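Local coordinates for protein packaging enzyme P4 (Pseudomonas phage phi6, PDB 4BLO) that hydrolyses nucleoside triphosphates as a hexameric RecA-like packaging ATPase and probably drives the viral RNA into the phage capsid, at residues 28-33 with 206-211; 134-139 with 226-231; 162-167 with 171-176; 215-220 with 250-255. One frame throughout, in Å; residues are numbered along the deposited sequence.

The four contacts belong to one P-loop NTPase fold. Interactions 2, 3 and 4 reach the same central sheet, and F220 of helix 208-222 joins them, meeting V227 of interaction 2 and both C174 and I175 of interaction 3. Interaction 1 uses the start of that helix and lies about 15 Å, centre to centre, from interaction 4. Interactions 1 and 2 are the farthest apart, with centres about 24 Å from each other on opposite sides of the chain's centre. Along the sequence interaction 3 falls within the spans of both 1 and 2, while interaction 4 follows 1. The fold thus connects an ADP-binding helix, the sheet core and surfaces facing neighbouring subunits.

Interaction 1. Residues 28-33 with 206-211; sequences QVLGRP and VAVFYS
V29 and L30 meet V208 in a small, buried apolar contact between the loop of the short antiparallel hairpin 26-27/34-35 and the first part of helix 208-222. The V29 and V208 side chains cross at about a right angle, with CG1 of V29 lying 3.8 Å from CG1 of V208. From the next position, L30 brings CD2 to within 4.1 Å of CB of V208. The leucine's CG is anti to its carbonyl carbon (chi1 -73°), and the chain then extends so that its end comes closer to the helix than its root. As modelled, CG1 of V208 stands between its own backbone N and carbonyl carbon (chi1 76°) and meets both neighbours, but the same torsion brings CG2 implausibly close to the carbonyl oxygen of V29, so this placement is doubtful.

Polar interactions shape the hairpin loop itself. NE2 of Q28 donates to the carbonyl oxygen of G31 over 2.9 Å, tilted 32° from the carbonyl plane. The same amide is held through NE2 by the carbonyl of G96 and through OE1 by the backbone N of Y98, so three bonds fix its rotation.

Other subunits cover the contact as well: R195 of the second subunit bonds to the carbonyl of Q28 and packs on V208, and D91 of the third subunit packs on V29. Within the chain, L30 also touches S88, and the aromatic side chains of F209 and Y210 carry the helix onto helix 240-248, while V208 faces the hairpin loop.

Interaction 2. Residues 134-139 with 226-231; sequences ITLNEK and SVVMVV. With ADP (adenosine-5'-diphosphate), chain B.
L136 packs on V228 and V230 in a buried helix-on-sheet contact, joining the helix that follows the nucleotide-binding loop to a central strand of the main sheet. Its two methyl branches are divided between the valines: CD2 lies 3.8 Å from CG1 of V230, and CD1 lies 4.1 Å from CG1 of V228. The leucine has CG anti to the backbone N (chi1 175°), which extends the fork from the helix toward alternate residues of the strand. Its side chain crosses that of V230 at about a right angle but slides past V228 in the opposite direction.

At the start of the segment the backbone N of I134 donates to O2A of ADP over 2.9 Å, with an N-H...O angle of 146°. CG1 of I134 comes within 3.5 Å of that same alpha-phosphate oxygen. K132, S133, G131 and G129 provide further hydrogen bonds to the nucleotide, consistent with a Walker A P-loop. Farther along the helix, NZ of K139 bonds to OG1 of T135 at 3.0 Å, bringing the lysine's end back alongside the preceding turn.

The side chain of V230 is about 6 Å from a bound calcium ion. L136 also touches L145, A185, D187 and L124, so helix 132-140 spans strand 226-231, both its neighbours 184-187 and 120-126, and strand 144-147 beyond.

Interaction 3. Residues 162-167 with 171-176; sequences VHISTL and LIVCIG
V173 packs on V162 and I164, its two methyls meeting different residues of the strand and the chain leaving it. CG1 of V173 approaches CG1 of V162 at 4.3 Å, while CG2 faces CG2 of I164 at 4.4 Å. With CG1 anti to the backbone N (chi1 -171°), the valine presents a fork to these two side chains. At the helix start, CG of L167 and CD1 of L171 add an apolar contact of 4.3 Å.

The hydrogen bond between the segments is helical: the backbone N of L171 donates to the carbonyl oxygen of L167 over 3.1 Å, with an N-H...O angle of 167°. T166 occupies the N-cap position, and its OG1 accepts from the backbone N of E169. In return, the carboxylate of E169 receives the N-H of S165, tying the turn to the helix.

Strand 161-163, this capped turn and helix 167-179 form the first part of a beta-alpha-beta crossover that returns to parallel strand 184-187 past strand 144-147. V162 and I164 pair through their backbones with strand 144-147, and I172, V173 and I175 carry the packing on to helix 38-54.

Interaction 4. Residues 215-220 with 250-255; sequences DISNLF and STVGAI
S217 and V252 are oriented toward one another across a buried junction between helix 208-222 and the loop leading into strand 253-258. OG of S217 lies 3.3 Å from CG2 of V252, a polar atom against a methyl. The hydroxyl is placed there by a first torsion that sets it anti to the serine's backbone N (chi1 -171°). CG2 of V252, beside the valine's backbone N, is the branch that meets it. OG of S217 bonds to the backbone N of V121 on strand 120-126, tying the helix to the sheet; its contact with V252 is van der Waals.

S250 joins less closely through its carbonyl oxygen, 4.2 Å from CB of S217 and hydrogen-bonded to OG1 of T214. OG of S250 instead bonds to NH1 of R190 of the second subunit and to the carbonyl of Q246. OG1 of T251 donates over 2.6 Å to the carbonyl of G253 from well above the carbonyl plane.

V151 of the second subunit packs on both S217 and V252. The arrangement is a helix packed on the loop that enters strand 253-258, in the alpha/beta core of a RecA-like P-loop ATPase, here at a subunit interface.

Interaction 1. Residues 28-33 with 206-211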
# COMPACT_ATOMS: atom_id res chain seq x y z
N GLN L 28 -8.03 -20.30 -6.97
CA GLN L 28 -7.06 -19.41 -6.38
C GLN L 28 -7.36 -17.98 -6.81
O GLN L 28 -7.77 -17.75 -7.96
CB GLN L 28 -5.64 -19.81 -6.76
CG GLN L 28 -4.56 -19.18 -5.88
CD GLN L 28 -3.20 -19.14 -6.54
OE1 GLN L 28 -3.05 -19.33 -7.74
NE2 GLN L 28 -2.18 -18.90 -5.76
N VAL L 29 -7.16 -17.05 -5.88
CA VAL L 29 -7.17 -15.62 -6.17
C VAL L 29 -6.07 -14.55 -6.08
O VAL L 29 -5.67 -13.99 -7.10
CB VAL L 29 -8.21 -14.87 -5.32
CG1 VAL L 29 -8.45 -13.48 -5.88
CG2 VAL L 29 -9.51 -15.66 -5.26
N LEU L 30 -5.59 -14.28 -4.87
CA LEU L 30 -4.29 -13.73 -4.51
C LEU L 30 -3.59 -14.49 -3.38
O LEU L 30 -2.50 -14.11 -2.95
CB LEU L 30 -4.42 -12.25 -4.14
CG LEU L 30 -4.67 -11.28 -5.29
CD1 LEU L 30 -4.53 -9.84 -4.82
CD2 LEU L 30 -3.73 -11.56 -6.45
N GLY L 31 -4.21 -15.57 -2.91
CA GLY L 31 -3.70 -16.30 -1.76
C GLY L 31 -3.18 -17.64 -2.20
O GLY L 31 -2.42 -17.73 -3.17
N ARG L 32 -3.57 -18.94 -1.39
CA ARG L 32 -3.15 -20.31 -1.71
C ARG L 32 -4.26 -21.06 -2.47
O ARG L 32 -5.45 -20.83 -2.17
CB ARG L 32 -2.74 -21.08 -0.43
CG ARG L 32 -1.28 -20.78 -0.03
CD ARG L 32 -0.62 -21.80 0.87
NE ARG L 32 -1.38 -22.04 2.10
CZ ARG L 32 -1.24 -21.35 3.23
NH1 ARG L 32 -0.36 -20.36 3.30
NH2 ARG L 32 -1.97 -21.65 4.30
N PRO L 33 -3.92 -21.93 -3.46
CA PRO L 33 -4.98 -22.70 -4.14
C PRO L 33 -5.83 -23.44 -3.11
O PRO L 33 -5.28 -24.06 -2.18
CB PRO L 33 -4.19 -23.67 -5.02
CG PRO L 33 -2.89 -23.02 -5.23
CD PRO L 33 -2.59 -22.33 -3.95
N VAL L 206 -8.23 -4.91 -10.75
CA VAL L 206 -7.23 -5.92 -10.39
C VAL L 206 -7.14 -6.94 -11.52
O VAL L 206 -8.17 -7.35 -12.04
CB VAL L 206 -7.53 -6.60 -9.03
CG1 VAL L 206 -6.29 -7.30 -8.49
CG2 VAL L 206 -8.04 -5.61 -8.00
N ALA L 207 -5.91 -7.31 -11.93
CA ALA L 207 -5.65 -8.26 -13.00
C ALA L 207 -6.23 -9.66 -12.72
O ALA L 207 -6.74 -10.28 -13.65
CB ALA L 207 -4.16 -8.36 -13.27
N VAL L 208 -6.21 -10.12 -11.44
CA VAL L 208 -6.69 -11.45 -11.03
C VAL L 208 -8.20 -11.62 -11.34
O VAL L 208 -8.70 -12.75 -11.35
CB VAL L 208 -6.35 -11.76 -9.55
CG1 VAL L 208 -7.26 -11.02 -8.58
CG2 VAL L 208 -6.35 -13.27 -9.27
N PHE L 209 -8.90 -10.51 -11.61
CA PHE L 209 -10.32 -10.52 -11.97
C PHE L 209 -10.52 -11.29 -13.26
O PHE L 209 -11.43 -12.10 -13.34
CB PHE L 209 -10.84 -9.08 -12.09
CG PHE L 209 -12.09 -8.88 -12.91
CD1 PHE L 209 -13.34 -9.23 -12.41
CD2 PHE L 209 -12.02 -8.31 -14.18
CE1 PHE L 209 -14.50 -9.04 -13.17
CE2 PHE L 209 -13.19 -8.12 -14.94
CZ PHE L 209 -14.41 -8.48 -14.43
N TYR L 210 -9.63 -11.09 -14.26
CA TYR L 210 -9.68 -11.74 -15.56
C TYR L 210 -9.31 -13.21 -15.46
O TYR L 210 -9.91 -14.04 -16.14
CB TYR L 210 -8.80 -11.03 -16.56
CG TYR L 210 -9.13 -9.57 -16.71
CD1 TYR L 210 -10.24 -9.15 -17.44
CD2 TYR L 210 -8.33 -8.59 -16.12
CE1 TYR L 210 -10.56 -7.80 -17.55
CE2 TYR L 210 -8.63 -7.24 -16.25
CZ TYR L 210 -9.74 -6.85 -16.96
OH TYR L 210 -10.00 -5.51 -17.11
N SER L 211 -8.36 -13.54 -14.58
CA SER L 211 -7.95 -14.92 -14.32
C SER L 211 -9.10 -15.68 -13.66
O SER L 211 -9.36 -16.82 -14.05
CB SER L 211 -6.69 -14.96 -13.46
OG SER L 211 -5.55 -14.87 -14.31

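Interaction 2. Residues 134-139 with 226-231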
# COMPACT_ATOMS: atom_id res chain seq x y z
N ILE L 134 -32.40 -5.96 -16.87
CA ILE L 134 -33.52 -5.91 -17.81
C ILE L 134 -33.27 -6.90 -18.95
O ILE L 134 -34.14 -7.71 -19.24
CB ILE L 134 -33.76 -4.45 -18.30
CG1 ILE L 134 -34.73 -3.70 -17.36
CG2 ILE L 134 -34.17 -4.33 -19.79
CD1 ILE L 134 -36.24 -4.25 -17.23
N THR L 135 -32.06 -6.84 -19.56
CA THR L 135 -31.66 -7.73 -20.66
C THR L 135 -31.67 -9.18 -20.18
O THR L 135 -32.20 -10.05 -20.87
CB THR L 135 -30.29 -7.32 -21.22
OG1 THR L 135 -30.37 -5.98 -21.67
CG2 THR L 135 -29.83 -8.21 -22.36
N LEU L 136 -31.12 -9.42 -18.96
CA LEU L 136 -31.06 -10.74 -18.37
C LEU L 136 -32.47 -11.38 -18.23
O LEU L 136 -32.67 -12.53 -18.65
CB LEU L 136 -30.36 -10.67 -17.00
CG LEU L 136 -30.32 -11.96 -16.17
CD1 LEU L 136 -29.53 -13.07 -16.87
CD2 LEU L 136 -29.77 -11.70 -14.80
N ASN L 137 -33.44 -10.65 -17.68
CA ASN L 137 -34.74 -11.24 -17.40
C ASN L 137 -35.72 -11.18 -18.57
O ASN L 137 -36.49 -12.13 -18.74
CB ASN L 137 -35.33 -10.62 -16.14
CG ASN L 137 -34.51 -10.99 -14.91
OD1 ASN L 137 -34.67 -12.06 -14.32
ND2 ASN L 137 -33.53 -10.16 -14.58
N GLU L 138 -35.68 -10.11 -19.40
CA GLU L 138 -36.59 -9.99 -20.54
C GLU L 138 -36.06 -10.70 -21.78
O GLU L 138 -36.80 -11.49 -22.35
CB GLU L 138 -36.88 -8.53 -20.88
CG GLU L 138 -37.72 -7.82 -19.84
CD GLU L 138 -38.19 -6.44 -20.26
OE1 GLU L 138 -37.44 -5.72 -20.97
OE2 GLU L 138 -39.30 -6.05 -19.84
N LYS L 139 -34.81 -10.37 -22.22
CA LYS L 139 -34.22 -10.94 -23.43
C LYS L 139 -33.63 -12.33 -23.19
O LYS L 139 -33.94 -13.22 -23.96
CB LYS L 139 -33.18 -9.98 -24.07
CG LYS L 139 -33.83 -8.76 -24.79
CD LYS L 139 -32.84 -7.64 -25.10
CE LYS L 139 -32.90 -6.51 -24.09
NZ LYS L 139 -31.84 -5.47 -24.29
N SER L 226 -23.80 -23.96 -18.61
CA SER L 226 -23.96 -22.73 -19.39
C SER L 226 -24.53 -21.67 -18.42
O SER L 226 -25.73 -21.66 -18.14
CB SER L 226 -24.86 -22.96 -20.60
OG SER L 226 -24.85 -21.81 -21.42
N VAL L 227 -23.64 -20.85 -17.86
CA VAL L 227 -23.97 -19.82 -16.88
C VAL L 227 -23.73 -18.41 -17.46
O VAL L 227 -22.76 -18.18 -18.17
CB VAL L 227 -23.16 -20.05 -15.57
CG1 VAL L 227 -23.45 -18.98 -14.50
CG2 VAL L 227 -23.40 -21.45 -15.00
N VAL L 228 -24.64 -17.48 -17.14
CA VAL L 228 -24.56 -16.05 -17.46
C VAL L 228 -24.38 -15.30 -16.13
O VAL L 228 -25.26 -15.34 -15.28
CB VAL L 228 -25.80 -15.53 -18.25
CG1 VAL L 228 -25.85 -13.99 -18.29
CG2 VAL L 228 -25.82 -16.11 -19.66
N MET L 229 -23.25 -14.61 -15.96
CA MET L 229 -22.98 -13.82 -14.76
C MET L 229 -22.99 -12.34 -15.10
O MET L 229 -22.30 -11.95 -16.05
CB MET L 229 -21.63 -14.19 -14.11
CG MET L 229 -21.56 -15.62 -13.64
SD MET L 229 -20.25 -15.88 -12.42
CE MET L 229 -18.83 -15.45 -13.37
N VAL L 230 -23.76 -11.52 -14.35
CA VAL L 230 -23.76 -10.08 -14.63
C VAL L 230 -22.60 -9.49 -13.85
O VAL L 230 -22.48 -9.70 -12.63
CB VAL L 230 -25.09 -9.29 -14.49
CG1 VAL L 230 -26.28 -10.19 -14.22
CG2 VAL L 230 -25.01 -8.12 -13.50
N VAL L 231 -21.68 -8.84 -14.58
CA VAL L 231 -20.44 -8.30 -14.03
C VAL L 231 -20.45 -6.75 -14.15
O VAL L 231 -20.44 -6.18 -15.25
CB VAL L 231 -19.16 -9.00 -14.63
CG1 VAL L 231 -19.21 -10.50 -14.42
CG2 VAL L 231 -18.99 -8.72 -16.12
PB ADP B . -28.54 -2.37 -14.44
O1B ADP B . -27.46 -2.33 -15.54
O2B ADP B . -28.81 -3.82 -14.05
O3B ADP B . -28.07 -1.60 -13.23
PA ADP B . -31.41 -2.16 -14.97
O1A ADP B . -31.82 -2.56 -13.54
O2A ADP B . -31.57 -3.34 -15.86
O3A ADP B . -29.88 -1.69 -14.99
O5' ADP B . -32.33 -0.98 -15.49
C5' ADP B . -31.87 -0.10 -16.54
C4' ADP B . -32.96 0.86 -16.94
O4' ADP B . -33.29 1.69 -15.81
C3' ADP B . -32.56 1.83 -18.04
O3' ADP B . -32.74 1.27 -19.34
C2' ADP B . -33.46 3.03 -17.77
O2' ADP B . -34.76 2.89 -18.33
C1' ADP B . -33.52 3.03 -16.23
N9 ADP B . -32.56 3.92 -15.58
C8 ADP B . -31.41 3.57 -14.92
N7 ADP B . -30.73 4.58 -14.44
C5 ADP B . -31.49 5.69 -14.82
C6 ADP B . -31.32 7.07 -14.61
N6 ADP B . -30.25 7.61 -14.02
N1 ADP B . -32.28 7.90 -15.09
C2 ADP B . -33.32 7.37 -15.75
N3 ADP B . -33.58 6.09 -16.01
C4 ADP B . -32.62 5.29 -15.51

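Interaction 3. Residues 162-167 with 171-176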
# COMPACT_ATOMS: atom_id res chain seq x y z
N VAL L 162 -33.40 -17.46 -6.60
CA VAL L 162 -32.77 -18.20 -5.50
C VAL L 162 -31.76 -17.24 -4.84
O VAL L 162 -30.78 -16.82 -5.46
CB VAL L 162 -32.18 -19.58 -5.91
CG1 VAL L 162 -31.43 -19.51 -7.23
CG2 VAL L 162 -31.33 -20.20 -4.81
N HIS L 163 -32.07 -16.83 -3.60
CA HIS L 163 -31.28 -15.86 -2.85
C HIS L 163 -30.18 -16.53 -2.06
O HIS L 163 -30.45 -17.30 -1.13
CB HIS L 163 -32.17 -15.00 -1.95
CG HIS L 163 -33.17 -14.19 -2.73
ND1 HIS L 163 -34.48 -14.64 -2.91
CD2 HIS L 163 -33.01 -13.03 -3.40
CE1 HIS L 163 -35.07 -13.72 -3.66
NE2 HIS L 163 -34.23 -12.72 -3.97
N ILE L 164 -28.93 -16.22 -2.45
CA ILE L 164 -27.72 -16.72 -1.80
C ILE L 164 -27.04 -15.56 -1.02
O ILE L 164 -27.43 -14.39 -1.14
CB ILE L 164 -26.76 -17.41 -2.80
CG1 ILE L 164 -26.22 -16.43 -3.85
CG2 ILE L 164 -27.42 -18.64 -3.46
CD1 ILE L 164 -24.85 -16.66 -4.24
N SER L 165 -26.02 -15.92 -0.21
CA SER L 165 -25.24 -15.00 0.62
C SER L 165 -23.73 -15.17 0.41
O SER L 165 -23.02 -14.18 0.53
CB SER L 165 -25.57 -15.21 2.09
OG SER L 165 -25.12 -16.46 2.60
N THR L 166 -23.23 -16.41 0.12
CA THR L 166 -21.80 -16.71 -0.04
C THR L 166 -21.41 -17.13 -1.47
O THR L 166 -22.27 -17.53 -2.26
CB THR L 166 -21.31 -17.79 0.98
OG1 THR L 166 -21.60 -19.12 0.52
CG2 THR L 166 -21.85 -17.58 2.39
N LEU L 167 -20.09 -17.09 -1.77
CA LEU L 167 -19.50 -17.51 -3.05
C LEU L 167 -19.65 -19.04 -3.20
O LEU L 167 -19.90 -19.52 -4.30
CB LEU L 167 -18.02 -17.09 -3.15
CG LEU L 167 -17.23 -17.60 -4.39
CD1 LEU L 167 -17.78 -17.03 -5.69
CD2 LEU L 167 -15.76 -17.31 -4.26
N LEU L 171 -21.46 -21.13 -6.47
CA LEU L 171 -20.85 -22.24 -7.21
C LEU L 171 -21.67 -23.52 -7.06
O LEU L 171 -21.81 -24.23 -8.06
CB LEU L 171 -19.40 -22.45 -6.75
CG LEU L 171 -18.42 -21.30 -7.05
CD1 LEU L 171 -17.15 -21.46 -6.27
CD2 LEU L 171 -18.12 -21.20 -8.54
N ILE L 172 -22.24 -23.79 -5.87
CA ILE L 172 -23.08 -24.97 -5.62
C ILE L 172 -24.27 -24.98 -6.59
O ILE L 172 -24.49 -25.98 -7.28
CB ILE L 172 -23.55 -25.02 -4.14
CG1 ILE L 172 -22.42 -25.49 -3.22
CG2 ILE L 172 -24.77 -25.93 -3.97
CD1 ILE L 172 -22.67 -25.22 -1.76
N VAL L 173 -25.02 -23.86 -6.66
CA VAL L 173 -26.20 -23.73 -7.51
C VAL L 173 -25.80 -23.72 -8.99
O VAL L 173 -26.44 -24.41 -9.79
CB VAL L 173 -27.07 -22.51 -7.13
CG1 VAL L 173 -28.40 -22.53 -7.88
CG2 VAL L 173 -27.32 -22.44 -5.63
N CYS L 174 -24.72 -22.98 -9.35
CA CYS L 174 -24.24 -22.88 -10.73
C CYS L 174 -23.78 -24.24 -11.27
O CYS L 174 -24.27 -24.66 -12.32
CB CYS L 174 -23.14 -21.83 -10.84
SG CYS L 174 -23.74 -20.12 -10.91
N ILE L 175 -22.85 -24.93 -10.56
CA ILE L 175 -22.33 -26.24 -10.98
C ILE L 175 -23.42 -27.32 -10.83
O ILE L 175 -23.66 -28.07 -11.78
CB ILE L 175 -21.02 -26.63 -10.22
CG1 ILE L 175 -19.90 -25.62 -10.52
CG2 ILE L 175 -20.57 -28.07 -10.57
CD1 ILE L 175 -18.83 -25.51 -9.42
N GLY L 176 -24.08 -27.37 -9.68
CA GLY L 176 -25.12 -28.35 -9.39
C GLY L 176 -26.25 -28.39 -10.39
O GLY L 176 -26.49 -29.44 -10.99

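Interaction 4. Residues 215-220 with 250-255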
# COMPACT_ATOMS: atom_id res chain seq x y z
N ASP L 215 -11.01 -19.10 -14.91
CA ASP L 215 -11.07 -20.23 -13.99
C ASP L 215 -12.53 -20.63 -13.74
O ASP L 215 -12.84 -21.83 -13.70
CB ASP L 215 -10.37 -19.88 -12.66
CG ASP L 215 -8.86 -19.90 -12.69
OD1 ASP L 215 -8.29 -20.25 -13.76
OD2 ASP L 215 -8.24 -19.61 -11.64
N ILE L 216 -13.44 -19.64 -13.61
CA ILE L 216 -14.87 -19.90 -13.43
C ILE L 216 -15.43 -20.50 -14.74
O ILE L 216 -16.14 -21.50 -14.70
CB ILE L 216 -15.62 -18.62 -12.96
CG1 ILE L 216 -15.33 -18.32 -11.48
CG2 ILE L 216 -17.11 -18.73 -13.21
CD1 ILE L 216 -15.58 -16.89 -11.04
N SER L 217 -15.06 -19.92 -15.91
CA SER L 217 -15.51 -20.39 -17.22
C SER L 217 -15.11 -21.84 -17.45
O SER L 217 -15.96 -22.65 -17.82
CB SER L 217 -14.96 -19.50 -18.33
OG SER L 217 -15.55 -19.81 -19.58
N ASN L 218 -13.84 -22.19 -17.18
CA ASN L 218 -13.32 -23.55 -17.38
C ASN L 218 -13.97 -24.55 -16.39
O ASN L 218 -14.22 -25.70 -16.76
CB ASN L 218 -11.80 -23.58 -17.29
CG ASN L 218 -11.08 -22.83 -18.38
OD1 ASN L 218 -9.94 -22.37 -18.20
ND2 ASN L 218 -11.70 -22.69 -19.55
N LEU L 219 -14.30 -24.08 -15.17
CA LEU L 219 -14.99 -24.86 -14.15
C LEU L 219 -16.37 -25.29 -14.70
O LEU L 219 -16.77 -26.44 -14.56
CB LEU L 219 -15.13 -24.00 -12.88
CG LEU L 219 -14.90 -24.63 -11.51
CD1 LEU L 219 -13.59 -25.38 -11.42
CD2 LEU L 219 -14.93 -23.58 -10.43
N PHE L 220 -17.06 -24.38 -15.42
CA PHE L 220 -18.35 -24.66 -16.04
C PHE L 220 -18.19 -25.49 -17.31
O PHE L 220 -19.06 -26.32 -17.60
CB PHE L 220 -19.12 -23.37 -16.34
CG PHE L 220 -19.51 -22.56 -15.12
CD1 PHE L 220 -19.81 -23.19 -13.92
CD2 PHE L 220 -19.62 -21.18 -15.19
CE1 PHE L 220 -20.17 -22.44 -12.79
CE2 PHE L 220 -20.00 -20.43 -14.07
CZ PHE L 220 -20.28 -21.07 -12.88
N SER L 250 -11.40 -13.73 -21.82
CA SER L 250 -11.44 -14.50 -20.58
C SER L 250 -12.74 -15.31 -20.39
O SER L 250 -12.84 -16.05 -19.41
CB SER L 250 -11.26 -13.55 -19.39
OG SER L 250 -10.04 -12.84 -19.50
N THR L 251 -13.74 -15.18 -21.30
CA THR L 251 -14.99 -15.93 -21.16
C THR L 251 -15.43 -16.58 -22.50
O THR L 251 -14.99 -16.13 -23.57
CB THR L 251 -16.13 -15.02 -20.63
OG1 THR L 251 -16.47 -14.04 -21.62
CG2 THR L 251 -15.83 -14.39 -19.25
N VAL L 252 -16.31 -17.61 -22.43
CA VAL L 252 -16.91 -18.36 -23.54
C VAL L 252 -17.99 -17.46 -24.23
O VAL L 252 -18.31 -17.64 -25.43
CB VAL L 252 -17.48 -19.71 -22.99
CG1 VAL L 252 -18.50 -20.35 -23.93
CG2 VAL L 252 -16.35 -20.69 -22.67
N GLY L 253 -18.53 -16.52 -23.45
CA GLY L 253 -19.56 -15.57 -23.85
C GLY L 253 -19.42 -14.23 -23.16
O GLY L 253 -19.04 -14.14 -21.99
N ALA L 254 -19.70 -13.16 -23.91
CA ALA L 254 -19.64 -11.81 -23.36
C ALA L 254 -20.66 -10.95 -24.07
O ALA L 254 -20.81 -11.02 -25.29
CB ALA L 254 -18.24 -11.23 -23.50
N ILE L 255 -21.40 -10.16 -23.27
CA ILE L 255 -22.44 -9.22 -23.69
C ILE L 255 -22.19 -7.87 -23.05
O ILE L 255 -22.04 -7.80 -21.82
CB ILE L 255 -23.88 -9.71 -23.33
CG1 ILE L 255 -24.15 -11.16 -23.77
CG2 ILE L 255 -24.93 -8.75 -23.88
CD1 ILE L 255 -25.17 -11.90 -22.88